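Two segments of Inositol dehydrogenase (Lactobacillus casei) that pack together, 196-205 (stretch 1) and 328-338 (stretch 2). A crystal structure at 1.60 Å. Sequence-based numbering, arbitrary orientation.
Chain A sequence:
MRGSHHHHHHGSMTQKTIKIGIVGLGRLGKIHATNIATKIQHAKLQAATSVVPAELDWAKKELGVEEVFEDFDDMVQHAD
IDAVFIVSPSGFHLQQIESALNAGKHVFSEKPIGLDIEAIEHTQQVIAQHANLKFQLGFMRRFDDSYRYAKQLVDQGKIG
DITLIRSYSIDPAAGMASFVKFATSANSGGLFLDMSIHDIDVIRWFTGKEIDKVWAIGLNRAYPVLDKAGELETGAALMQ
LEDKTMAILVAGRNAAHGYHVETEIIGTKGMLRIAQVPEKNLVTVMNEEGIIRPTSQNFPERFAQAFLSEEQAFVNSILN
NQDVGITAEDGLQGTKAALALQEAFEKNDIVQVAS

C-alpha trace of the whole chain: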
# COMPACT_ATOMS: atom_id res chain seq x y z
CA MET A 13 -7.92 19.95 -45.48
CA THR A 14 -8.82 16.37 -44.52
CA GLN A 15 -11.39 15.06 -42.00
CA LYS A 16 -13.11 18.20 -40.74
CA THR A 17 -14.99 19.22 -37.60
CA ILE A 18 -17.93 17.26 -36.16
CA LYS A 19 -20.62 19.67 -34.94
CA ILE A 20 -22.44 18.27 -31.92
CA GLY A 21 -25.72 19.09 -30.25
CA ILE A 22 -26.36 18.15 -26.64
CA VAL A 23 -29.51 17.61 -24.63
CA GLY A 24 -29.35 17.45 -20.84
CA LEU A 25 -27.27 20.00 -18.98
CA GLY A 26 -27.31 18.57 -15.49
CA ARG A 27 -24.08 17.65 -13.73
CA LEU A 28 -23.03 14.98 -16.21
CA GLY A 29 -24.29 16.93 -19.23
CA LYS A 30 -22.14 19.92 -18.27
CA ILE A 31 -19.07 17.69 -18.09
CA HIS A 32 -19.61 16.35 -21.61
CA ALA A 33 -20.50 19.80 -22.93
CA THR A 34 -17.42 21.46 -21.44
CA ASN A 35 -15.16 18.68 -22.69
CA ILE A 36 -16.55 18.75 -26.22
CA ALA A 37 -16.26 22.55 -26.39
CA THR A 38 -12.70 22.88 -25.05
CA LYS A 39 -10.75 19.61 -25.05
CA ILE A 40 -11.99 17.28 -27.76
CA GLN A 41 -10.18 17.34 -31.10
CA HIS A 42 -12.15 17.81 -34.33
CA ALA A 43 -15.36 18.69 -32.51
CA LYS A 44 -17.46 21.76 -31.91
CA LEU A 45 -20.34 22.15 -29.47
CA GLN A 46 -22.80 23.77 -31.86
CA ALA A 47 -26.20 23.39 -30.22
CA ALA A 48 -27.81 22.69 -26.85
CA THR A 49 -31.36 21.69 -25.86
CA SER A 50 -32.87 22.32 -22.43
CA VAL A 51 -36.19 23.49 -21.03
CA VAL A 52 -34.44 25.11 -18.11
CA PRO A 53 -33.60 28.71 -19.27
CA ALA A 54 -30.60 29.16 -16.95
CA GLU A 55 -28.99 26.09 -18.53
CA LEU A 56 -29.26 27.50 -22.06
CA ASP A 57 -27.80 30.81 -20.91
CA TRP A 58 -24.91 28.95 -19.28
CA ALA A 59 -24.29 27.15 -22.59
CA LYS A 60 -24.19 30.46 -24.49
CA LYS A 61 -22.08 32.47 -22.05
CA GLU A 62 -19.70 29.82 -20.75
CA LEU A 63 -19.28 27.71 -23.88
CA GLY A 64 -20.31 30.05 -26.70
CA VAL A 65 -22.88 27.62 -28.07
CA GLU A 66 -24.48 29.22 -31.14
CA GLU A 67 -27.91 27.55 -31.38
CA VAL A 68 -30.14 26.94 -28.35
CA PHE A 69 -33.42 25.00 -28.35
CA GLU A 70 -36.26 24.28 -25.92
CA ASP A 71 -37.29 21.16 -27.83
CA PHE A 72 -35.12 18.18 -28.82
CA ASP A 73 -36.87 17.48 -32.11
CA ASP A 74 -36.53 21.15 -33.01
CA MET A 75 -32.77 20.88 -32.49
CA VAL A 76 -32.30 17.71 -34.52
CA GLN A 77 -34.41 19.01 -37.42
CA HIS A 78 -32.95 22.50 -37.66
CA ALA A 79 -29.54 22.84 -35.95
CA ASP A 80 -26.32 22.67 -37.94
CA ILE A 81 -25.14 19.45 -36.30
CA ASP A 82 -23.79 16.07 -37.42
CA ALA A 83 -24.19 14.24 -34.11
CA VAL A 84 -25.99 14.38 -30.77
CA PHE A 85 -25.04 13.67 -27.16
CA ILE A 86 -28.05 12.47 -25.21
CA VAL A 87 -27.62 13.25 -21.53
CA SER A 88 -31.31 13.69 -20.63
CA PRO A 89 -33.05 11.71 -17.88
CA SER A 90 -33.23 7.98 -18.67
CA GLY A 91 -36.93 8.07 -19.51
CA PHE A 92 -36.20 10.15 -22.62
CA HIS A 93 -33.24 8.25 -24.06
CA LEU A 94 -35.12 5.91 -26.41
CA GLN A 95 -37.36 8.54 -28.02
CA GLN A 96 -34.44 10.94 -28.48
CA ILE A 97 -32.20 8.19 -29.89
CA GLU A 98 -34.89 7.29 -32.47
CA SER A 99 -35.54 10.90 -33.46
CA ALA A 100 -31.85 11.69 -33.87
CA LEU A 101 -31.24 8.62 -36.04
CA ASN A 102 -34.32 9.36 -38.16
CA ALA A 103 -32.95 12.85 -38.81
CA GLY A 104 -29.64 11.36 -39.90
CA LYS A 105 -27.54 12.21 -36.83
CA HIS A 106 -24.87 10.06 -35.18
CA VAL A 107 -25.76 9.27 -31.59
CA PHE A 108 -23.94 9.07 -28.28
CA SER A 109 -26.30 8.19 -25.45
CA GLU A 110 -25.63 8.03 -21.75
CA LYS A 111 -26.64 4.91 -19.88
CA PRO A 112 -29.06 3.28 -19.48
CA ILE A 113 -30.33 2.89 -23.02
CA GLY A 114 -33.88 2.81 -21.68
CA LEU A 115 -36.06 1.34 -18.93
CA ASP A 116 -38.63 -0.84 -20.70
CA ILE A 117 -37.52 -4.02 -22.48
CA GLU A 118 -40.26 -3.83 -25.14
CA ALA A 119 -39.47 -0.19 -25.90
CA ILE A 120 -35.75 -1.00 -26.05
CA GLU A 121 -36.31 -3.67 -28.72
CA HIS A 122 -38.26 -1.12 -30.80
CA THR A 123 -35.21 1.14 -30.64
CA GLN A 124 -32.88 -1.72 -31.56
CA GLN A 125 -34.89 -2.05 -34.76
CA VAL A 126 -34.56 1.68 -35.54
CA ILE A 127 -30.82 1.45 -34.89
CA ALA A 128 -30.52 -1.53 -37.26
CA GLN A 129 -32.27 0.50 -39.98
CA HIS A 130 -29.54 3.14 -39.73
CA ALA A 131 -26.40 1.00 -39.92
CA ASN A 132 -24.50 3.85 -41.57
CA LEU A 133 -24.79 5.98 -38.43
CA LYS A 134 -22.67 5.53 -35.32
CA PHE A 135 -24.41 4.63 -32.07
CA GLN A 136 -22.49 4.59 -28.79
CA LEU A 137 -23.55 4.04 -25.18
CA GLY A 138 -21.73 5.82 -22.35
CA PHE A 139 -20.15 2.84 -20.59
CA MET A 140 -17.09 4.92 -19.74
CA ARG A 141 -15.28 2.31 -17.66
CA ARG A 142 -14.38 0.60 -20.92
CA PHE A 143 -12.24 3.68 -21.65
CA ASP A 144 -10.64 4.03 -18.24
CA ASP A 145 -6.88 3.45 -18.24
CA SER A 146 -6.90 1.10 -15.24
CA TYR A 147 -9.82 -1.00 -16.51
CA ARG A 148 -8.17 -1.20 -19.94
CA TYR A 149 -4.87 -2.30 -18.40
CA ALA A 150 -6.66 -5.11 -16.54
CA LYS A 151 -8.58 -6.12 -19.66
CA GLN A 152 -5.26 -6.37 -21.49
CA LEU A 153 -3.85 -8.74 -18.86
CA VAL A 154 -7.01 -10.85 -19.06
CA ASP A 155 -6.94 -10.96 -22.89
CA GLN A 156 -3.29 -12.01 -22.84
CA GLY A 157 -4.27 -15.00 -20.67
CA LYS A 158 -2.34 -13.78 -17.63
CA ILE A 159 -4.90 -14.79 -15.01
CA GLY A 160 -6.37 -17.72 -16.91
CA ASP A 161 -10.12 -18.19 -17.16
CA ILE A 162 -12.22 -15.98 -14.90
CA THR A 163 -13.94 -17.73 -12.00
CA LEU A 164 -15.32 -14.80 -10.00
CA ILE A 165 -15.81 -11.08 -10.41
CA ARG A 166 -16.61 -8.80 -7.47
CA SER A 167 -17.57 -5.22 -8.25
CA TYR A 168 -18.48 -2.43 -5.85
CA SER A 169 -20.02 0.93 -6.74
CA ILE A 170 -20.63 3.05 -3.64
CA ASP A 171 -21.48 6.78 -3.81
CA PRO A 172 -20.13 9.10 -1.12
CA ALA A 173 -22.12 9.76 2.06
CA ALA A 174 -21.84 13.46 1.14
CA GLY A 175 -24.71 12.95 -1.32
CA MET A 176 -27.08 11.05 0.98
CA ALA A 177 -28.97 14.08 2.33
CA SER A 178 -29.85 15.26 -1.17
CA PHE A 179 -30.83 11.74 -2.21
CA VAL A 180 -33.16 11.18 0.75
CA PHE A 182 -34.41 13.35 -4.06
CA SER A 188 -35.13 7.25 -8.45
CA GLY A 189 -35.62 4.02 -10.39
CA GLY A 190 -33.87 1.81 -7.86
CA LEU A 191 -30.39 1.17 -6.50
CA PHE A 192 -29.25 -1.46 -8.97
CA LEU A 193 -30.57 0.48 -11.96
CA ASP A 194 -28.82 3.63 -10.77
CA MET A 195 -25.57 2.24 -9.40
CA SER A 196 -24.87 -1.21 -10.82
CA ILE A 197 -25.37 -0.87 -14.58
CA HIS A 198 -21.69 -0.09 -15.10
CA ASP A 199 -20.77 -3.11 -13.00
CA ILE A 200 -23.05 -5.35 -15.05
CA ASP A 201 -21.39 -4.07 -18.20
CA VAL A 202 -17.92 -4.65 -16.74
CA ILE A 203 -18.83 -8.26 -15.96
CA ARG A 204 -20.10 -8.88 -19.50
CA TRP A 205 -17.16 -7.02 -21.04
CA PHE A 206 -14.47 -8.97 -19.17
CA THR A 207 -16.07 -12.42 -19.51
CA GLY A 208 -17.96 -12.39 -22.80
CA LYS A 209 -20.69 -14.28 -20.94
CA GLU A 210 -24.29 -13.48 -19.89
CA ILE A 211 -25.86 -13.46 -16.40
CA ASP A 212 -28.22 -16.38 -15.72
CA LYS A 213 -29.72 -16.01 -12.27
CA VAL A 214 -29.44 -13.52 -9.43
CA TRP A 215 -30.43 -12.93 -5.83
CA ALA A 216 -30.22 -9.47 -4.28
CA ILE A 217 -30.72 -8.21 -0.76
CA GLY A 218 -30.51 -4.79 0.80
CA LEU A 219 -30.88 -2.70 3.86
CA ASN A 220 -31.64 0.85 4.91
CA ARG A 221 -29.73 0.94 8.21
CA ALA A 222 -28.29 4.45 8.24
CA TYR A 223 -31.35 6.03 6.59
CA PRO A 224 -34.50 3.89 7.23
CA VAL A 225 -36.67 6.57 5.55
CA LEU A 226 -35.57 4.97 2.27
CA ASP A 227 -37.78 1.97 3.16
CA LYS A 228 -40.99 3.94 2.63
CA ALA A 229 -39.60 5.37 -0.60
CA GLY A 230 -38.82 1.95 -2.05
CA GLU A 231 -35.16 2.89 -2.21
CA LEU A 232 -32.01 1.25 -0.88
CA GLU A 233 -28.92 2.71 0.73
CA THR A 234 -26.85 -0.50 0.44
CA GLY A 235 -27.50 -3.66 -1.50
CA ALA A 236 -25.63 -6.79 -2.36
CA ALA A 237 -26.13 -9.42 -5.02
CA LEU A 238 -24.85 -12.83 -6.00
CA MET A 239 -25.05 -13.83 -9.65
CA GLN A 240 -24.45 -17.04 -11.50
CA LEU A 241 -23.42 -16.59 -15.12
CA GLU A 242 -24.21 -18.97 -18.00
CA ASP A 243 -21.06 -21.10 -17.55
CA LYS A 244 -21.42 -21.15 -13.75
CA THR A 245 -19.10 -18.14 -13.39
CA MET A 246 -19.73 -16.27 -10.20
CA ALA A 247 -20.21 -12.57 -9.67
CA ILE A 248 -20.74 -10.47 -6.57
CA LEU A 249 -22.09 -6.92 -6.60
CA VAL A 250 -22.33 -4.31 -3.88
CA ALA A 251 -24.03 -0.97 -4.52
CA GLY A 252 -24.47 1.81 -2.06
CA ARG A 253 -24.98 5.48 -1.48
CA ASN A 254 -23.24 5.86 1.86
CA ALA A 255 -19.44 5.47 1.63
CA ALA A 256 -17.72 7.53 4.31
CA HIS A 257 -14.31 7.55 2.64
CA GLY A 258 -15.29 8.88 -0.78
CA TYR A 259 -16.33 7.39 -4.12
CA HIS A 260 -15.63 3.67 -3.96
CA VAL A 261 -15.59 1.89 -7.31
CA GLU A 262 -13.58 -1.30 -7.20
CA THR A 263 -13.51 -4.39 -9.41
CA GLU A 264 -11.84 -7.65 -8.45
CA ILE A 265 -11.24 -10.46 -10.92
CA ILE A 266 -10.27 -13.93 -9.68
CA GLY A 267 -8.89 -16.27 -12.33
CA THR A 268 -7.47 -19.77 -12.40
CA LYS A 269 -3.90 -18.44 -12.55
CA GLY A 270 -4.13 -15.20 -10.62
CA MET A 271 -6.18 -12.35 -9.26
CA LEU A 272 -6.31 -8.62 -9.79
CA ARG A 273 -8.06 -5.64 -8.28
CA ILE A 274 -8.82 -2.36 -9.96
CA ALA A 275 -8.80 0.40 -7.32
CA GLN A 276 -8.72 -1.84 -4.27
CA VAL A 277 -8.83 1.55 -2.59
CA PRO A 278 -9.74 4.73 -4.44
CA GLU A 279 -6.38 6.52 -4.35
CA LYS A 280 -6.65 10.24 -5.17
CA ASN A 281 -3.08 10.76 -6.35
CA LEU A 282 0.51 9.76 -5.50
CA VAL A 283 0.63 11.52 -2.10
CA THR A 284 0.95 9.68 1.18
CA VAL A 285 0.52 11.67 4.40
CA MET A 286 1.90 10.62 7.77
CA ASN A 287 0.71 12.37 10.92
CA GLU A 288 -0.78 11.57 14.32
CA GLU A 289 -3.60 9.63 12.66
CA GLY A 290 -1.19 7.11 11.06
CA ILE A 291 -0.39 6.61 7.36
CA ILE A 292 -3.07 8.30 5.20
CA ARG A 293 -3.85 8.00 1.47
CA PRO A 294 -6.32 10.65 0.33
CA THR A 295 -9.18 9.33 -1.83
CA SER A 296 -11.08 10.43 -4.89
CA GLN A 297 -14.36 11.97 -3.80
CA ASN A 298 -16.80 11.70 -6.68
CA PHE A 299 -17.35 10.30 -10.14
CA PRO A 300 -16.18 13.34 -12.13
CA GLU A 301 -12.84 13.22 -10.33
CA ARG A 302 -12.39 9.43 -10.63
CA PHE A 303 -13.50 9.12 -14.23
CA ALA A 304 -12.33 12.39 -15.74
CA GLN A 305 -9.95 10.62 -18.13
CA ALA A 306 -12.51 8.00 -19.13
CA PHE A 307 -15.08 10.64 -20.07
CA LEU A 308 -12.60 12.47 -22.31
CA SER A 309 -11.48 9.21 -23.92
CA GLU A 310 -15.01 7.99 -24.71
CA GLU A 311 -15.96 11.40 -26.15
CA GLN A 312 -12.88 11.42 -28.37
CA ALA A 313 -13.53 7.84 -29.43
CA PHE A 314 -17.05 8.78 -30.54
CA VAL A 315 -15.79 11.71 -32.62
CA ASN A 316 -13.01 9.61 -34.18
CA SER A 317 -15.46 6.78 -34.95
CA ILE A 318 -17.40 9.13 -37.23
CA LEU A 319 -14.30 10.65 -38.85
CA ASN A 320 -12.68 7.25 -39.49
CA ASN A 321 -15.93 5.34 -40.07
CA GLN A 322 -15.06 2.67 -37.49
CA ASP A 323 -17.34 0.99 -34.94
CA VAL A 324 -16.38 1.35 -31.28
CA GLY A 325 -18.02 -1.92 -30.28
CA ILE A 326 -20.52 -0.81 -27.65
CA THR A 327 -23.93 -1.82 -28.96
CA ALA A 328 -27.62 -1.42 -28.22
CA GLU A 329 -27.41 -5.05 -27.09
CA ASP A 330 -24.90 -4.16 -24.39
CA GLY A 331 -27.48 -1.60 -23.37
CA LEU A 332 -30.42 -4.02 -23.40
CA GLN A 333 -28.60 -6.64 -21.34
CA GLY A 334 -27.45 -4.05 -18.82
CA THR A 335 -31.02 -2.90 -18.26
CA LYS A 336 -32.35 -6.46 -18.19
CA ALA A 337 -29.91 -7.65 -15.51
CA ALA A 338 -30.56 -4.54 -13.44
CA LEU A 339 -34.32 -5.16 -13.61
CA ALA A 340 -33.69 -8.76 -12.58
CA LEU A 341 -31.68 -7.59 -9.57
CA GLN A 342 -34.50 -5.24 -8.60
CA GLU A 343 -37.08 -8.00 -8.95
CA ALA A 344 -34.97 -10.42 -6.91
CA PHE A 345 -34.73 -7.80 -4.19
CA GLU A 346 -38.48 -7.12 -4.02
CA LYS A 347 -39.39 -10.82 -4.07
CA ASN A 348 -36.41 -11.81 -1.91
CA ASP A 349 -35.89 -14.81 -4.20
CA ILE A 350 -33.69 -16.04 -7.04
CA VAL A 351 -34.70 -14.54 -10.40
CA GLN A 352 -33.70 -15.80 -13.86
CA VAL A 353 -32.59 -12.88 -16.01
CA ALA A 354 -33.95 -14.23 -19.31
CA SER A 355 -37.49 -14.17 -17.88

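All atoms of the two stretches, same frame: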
# COMPACT_ATOMS: atom_id res chain seq x y z
N SER A 196 -25.54 0.03 -10.45
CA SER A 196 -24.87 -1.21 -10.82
C SER A 196 -24.79 -1.49 -12.32
O SER A 196 -24.19 -2.49 -12.71
CB SER A 196 -25.55 -2.40 -10.14
OG SER A 196 -25.58 -2.21 -8.74
N ILE A 197 -25.40 -0.64 -13.14
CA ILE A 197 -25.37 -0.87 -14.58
C ILE A 197 -23.95 -0.92 -15.12
O ILE A 197 -23.64 -1.77 -15.96
CB ILE A 197 -26.22 0.17 -15.35
CG1 ILE A 197 -27.70 -0.08 -15.08
CG2 ILE A 197 -26.00 0.04 -16.85
CD1 ILE A 197 -28.64 0.51 -16.12
N HIS A 198 -23.06 -0.05 -14.64
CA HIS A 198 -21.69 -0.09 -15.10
C HIS A 198 -20.99 -1.37 -14.66
O HIS A 198 -20.13 -1.89 -15.37
CB HIS A 198 -20.89 1.11 -14.59
CG HIS A 198 -21.30 2.42 -15.17
ND1 HIS A 198 -21.20 2.71 -16.51
CD2 HIS A 198 -21.81 3.53 -14.58
CE1 HIS A 198 -21.63 3.94 -16.73
NE2 HIS A 198 -21.99 4.47 -15.57
N ASP A 199 -21.35 -1.87 -13.48
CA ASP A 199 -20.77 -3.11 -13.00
C ASP A 199 -21.24 -4.31 -13.82
O ASP A 199 -20.45 -5.19 -14.15
CB ASP A 199 -21.12 -3.32 -11.52
CG ASP A 199 -20.47 -2.28 -10.63
OD1 ASP A 199 -19.24 -2.12 -10.69
OD2 ASP A 199 -21.21 -1.61 -9.87
N ILE A 200 -22.52 -4.32 -14.17
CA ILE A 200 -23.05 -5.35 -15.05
C ILE A 200 -22.30 -5.34 -16.38
O ILE A 200 -21.85 -6.37 -16.86
CB ILE A 200 -24.56 -5.19 -15.24
CG1 ILE A 200 -25.29 -5.57 -13.95
CG2 ILE A 200 -25.06 -6.08 -16.38
CD1 ILE A 200 -26.68 -4.99 -13.85
N ASP A 201 -22.13 -4.15 -16.96
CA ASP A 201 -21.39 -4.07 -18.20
C ASP A 201 -19.94 -4.55 -18.08
O ASP A 201 -19.42 -5.23 -18.97
CB ASP A 201 -21.43 -2.65 -18.74
CG ASP A 201 -20.80 -2.55 -20.10
OD1 ASP A 201 -21.39 -3.09 -21.07
OD2 ASP A 201 -19.70 -1.95 -20.20
N VAL A 202 -19.28 -4.19 -16.98
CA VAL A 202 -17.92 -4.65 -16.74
C VAL A 202 -17.83 -6.18 -16.70
O VAL A 202 -16.92 -6.76 -17.28
CB VAL A 202 -17.34 -4.03 -15.43
CG1 VAL A 202 -16.33 -4.94 -14.78
CG2 VAL A 202 -16.74 -2.66 -15.72
N ILE A 203 -18.79 -6.81 -16.05
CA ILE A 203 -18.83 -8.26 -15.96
C ILE A 203 -18.96 -8.89 -17.36
O ILE A 203 -18.17 -9.77 -17.74
CB ILE A 203 -19.94 -8.70 -15.01
CG1 ILE A 203 -19.52 -8.38 -13.58
CG2 ILE A 203 -20.22 -10.19 -15.14
CD1 ILE A 203 -20.67 -8.26 -12.61
N ARG A 204 -19.90 -8.37 -18.15
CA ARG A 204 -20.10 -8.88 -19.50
C ARG A 204 -18.89 -8.62 -20.38
O ARG A 204 -18.48 -9.48 -21.15
CB ARG A 204 -21.36 -8.27 -20.12
CG ARG A 204 -22.66 -8.61 -19.37
CD ARG A 204 -23.90 -8.02 -20.06
NE ARG A 204 -24.07 -8.58 -21.40
CZ ARG A 204 -23.80 -7.92 -22.52
NH1 ARG A 204 -23.36 -6.66 -22.47
NH2 ARG A 204 -23.97 -8.51 -23.69
N TRP A 205 -18.31 -7.43 -20.24
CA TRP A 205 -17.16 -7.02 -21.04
C TRP A 205 -15.96 -7.93 -20.78
O TRP A 205 -15.32 -8.41 -21.71
CB TRP A 205 -16.82 -5.55 -20.73
CG TRP A 205 -15.66 -4.96 -21.47
CD1 TRP A 205 -15.40 -5.05 -22.81
CD2 TRP A 205 -14.63 -4.13 -20.92
NE1 TRP A 205 -14.26 -4.35 -23.12
CE2 TRP A 205 -13.77 -3.77 -21.98
CE3 TRP A 205 -14.35 -3.66 -19.64
CZ2 TRP A 205 -12.63 -2.97 -21.79
CZ3 TRP A 205 -13.22 -2.87 -19.45
CH2 TRP A 205 -12.38 -2.53 -20.52
N ALA A 328 -26.32 -1.52 -28.85
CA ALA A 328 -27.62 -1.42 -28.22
C ALA A 328 -27.86 -2.67 -27.39
O ALA A 328 -28.58 -2.62 -26.40
CB ALA A 328 -28.70 -1.27 -29.27
N GLU A 329 -27.26 -3.78 -27.80
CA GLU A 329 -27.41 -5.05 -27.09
C GLU A 329 -26.71 -5.00 -25.74
O GLU A 329 -27.20 -5.58 -24.77
CB GLU A 329 -26.85 -6.21 -27.92
CG GLU A 329 -27.00 -7.59 -27.24
CD GLU A 329 -28.44 -8.08 -27.20
OE1 GLU A 329 -29.27 -7.56 -27.98
OE2 GLU A 329 -28.75 -8.99 -26.40
N ASP A 330 -25.56 -4.34 -25.68
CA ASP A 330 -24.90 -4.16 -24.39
C ASP A 330 -25.81 -3.34 -23.50
O ASP A 330 -25.90 -3.57 -22.29
CB ASP A 330 -23.55 -3.46 -24.58
CG ASP A 330 -22.55 -4.32 -25.30
OD1 ASP A 330 -22.46 -5.52 -24.98
OD2 ASP A 330 -21.83 -3.81 -26.19
N GLY A 331 -26.51 -2.38 -24.10
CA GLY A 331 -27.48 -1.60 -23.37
C GLY A 331 -28.68 -2.39 -22.88
O GLY A 331 -29.07 -2.27 -21.71
N LEU A 332 -29.28 -3.17 -23.77
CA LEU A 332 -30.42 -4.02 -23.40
C LEU A 332 -30.08 -4.96 -22.25
O LEU A 332 -30.84 -5.04 -21.28
CB LEU A 332 -30.88 -4.83 -24.60
CG LEU A 332 -31.93 -5.91 -24.30
CD1 LEU A 332 -33.23 -5.28 -23.85
CD2 LEU A 332 -32.14 -6.78 -25.52
N GLN A 333 -28.97 -5.67 -22.37
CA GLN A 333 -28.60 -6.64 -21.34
C GLN A 333 -28.31 -5.98 -20.00
O GLN A 333 -28.61 -6.54 -18.94
CB GLN A 333 -27.42 -7.50 -21.76
CG GLN A 333 -27.71 -8.40 -22.97
CD GLN A 333 -28.83 -9.39 -22.73
OE1 GLN A 333 -29.16 -9.72 -21.59
NE2 GLN A 333 -29.43 -9.87 -23.81
N GLY A 334 -27.71 -4.79 -20.04
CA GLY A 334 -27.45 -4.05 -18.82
C GLY A 334 -28.75 -3.72 -18.10
O GLY A 334 -28.87 -3.88 -16.89
N THR A 335 -29.74 -3.26 -18.85
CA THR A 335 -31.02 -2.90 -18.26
C THR A 335 -31.74 -4.15 -17.76
O THR A 335 -32.33 -4.16 -16.68
CB THR A 335 -31.89 -2.16 -19.27
OG1 THR A 335 -31.45 -0.80 -19.33
CG2 THR A 335 -33.33 -2.18 -18.85
N LYS A 336 -31.66 -5.22 -18.54
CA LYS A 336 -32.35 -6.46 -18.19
C LYS A 336 -31.83 -7.02 -16.87
O LYS A 336 -32.63 -7.37 -16.00
CB LYS A 336 -32.18 -7.50 -19.29
CG LYS A 336 -32.94 -8.78 -19.04
CD LYS A 336 -32.62 -9.83 -20.10
CE LYS A 336 -33.18 -9.40 -21.43
NZ LYS A 336 -34.59 -8.97 -21.27
N ALA A 337 -30.51 -7.10 -16.73
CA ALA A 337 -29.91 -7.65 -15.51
C ALA A 337 -30.24 -6.77 -14.32
O ALA A 337 -30.51 -7.27 -13.23
CB ALA A 337 -28.40 -7.82 -15.66
N ALA A 338 -30.22 -5.45 -14.52
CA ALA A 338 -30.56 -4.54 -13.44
C ALA A 338 -32.02 -4.70 -12.99
O ALA A 338 -32.31 -4.68 -11.79
CB ALA A 338 -30.27 -3.09 -13.84
O HOH W 1 -23.61 -4.60 -20.82

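The two helices, 197-205 and 328-338, cross with their N-to-C directions 120° apart and their axes 9.0 Å from each other at closest approach. The backbones come closest at Gly334, whose CA lies 5.7 Å from the CA of Ile197. With no side chain at this position, the backbone of the second helix is itself part of the packing surface, and the Ile200 CD1 methyl lies 3.9 Å from Gly334 O.

The CA-to-CB bond of Ile200 points toward the partner helix, and the side chain, in its m,t rotamer, extends CD1 to Ala337 and Ala338. Ile200 CD1 is 3.8 Å from Ala337 CB, 4.1 Å from Ala338 CB and 3.6 Å from Ala338 N, so it meets both alanine methyls and the backbone beside them. Ile197, one turn earlier, leaves its helix sideways, but its end comes nearer the partner: Ile197 CG1 reaches within 4.1 Å of Ala338 CB. The two isoleucines thus share Ala338 as a common apolar neighbour.

One turn beyond Ile200, the contact becomes polar. Arg204 has the largest area covered by the opposing helix, and its NH1 forms a salt bridge with Asp330 OD1 at 2.9 Å. The N-H...O angle of 167° makes this a nearly linear hydrogen bond, with the carboxylate oxygen at the guanidinium edge, near its plane. Gln333 CB covers one face of the same group, 3.5 Å from Arg204 NE, while the end of the Gln333 side chain leads away to donate a hydrogen bond from NE2 to Glu329 OE2 (2.8 Å).

A water molecule ties this edge together. It accepts from Arg204 NH1 (2.7 Å) and donates to Asp201 OD1 (2.7 Å) and Asp330 O (2.9 Å), linking Asp201 to the second helix, where its OD1 otherwise approaches Asp330 CB only to 4.1 Å.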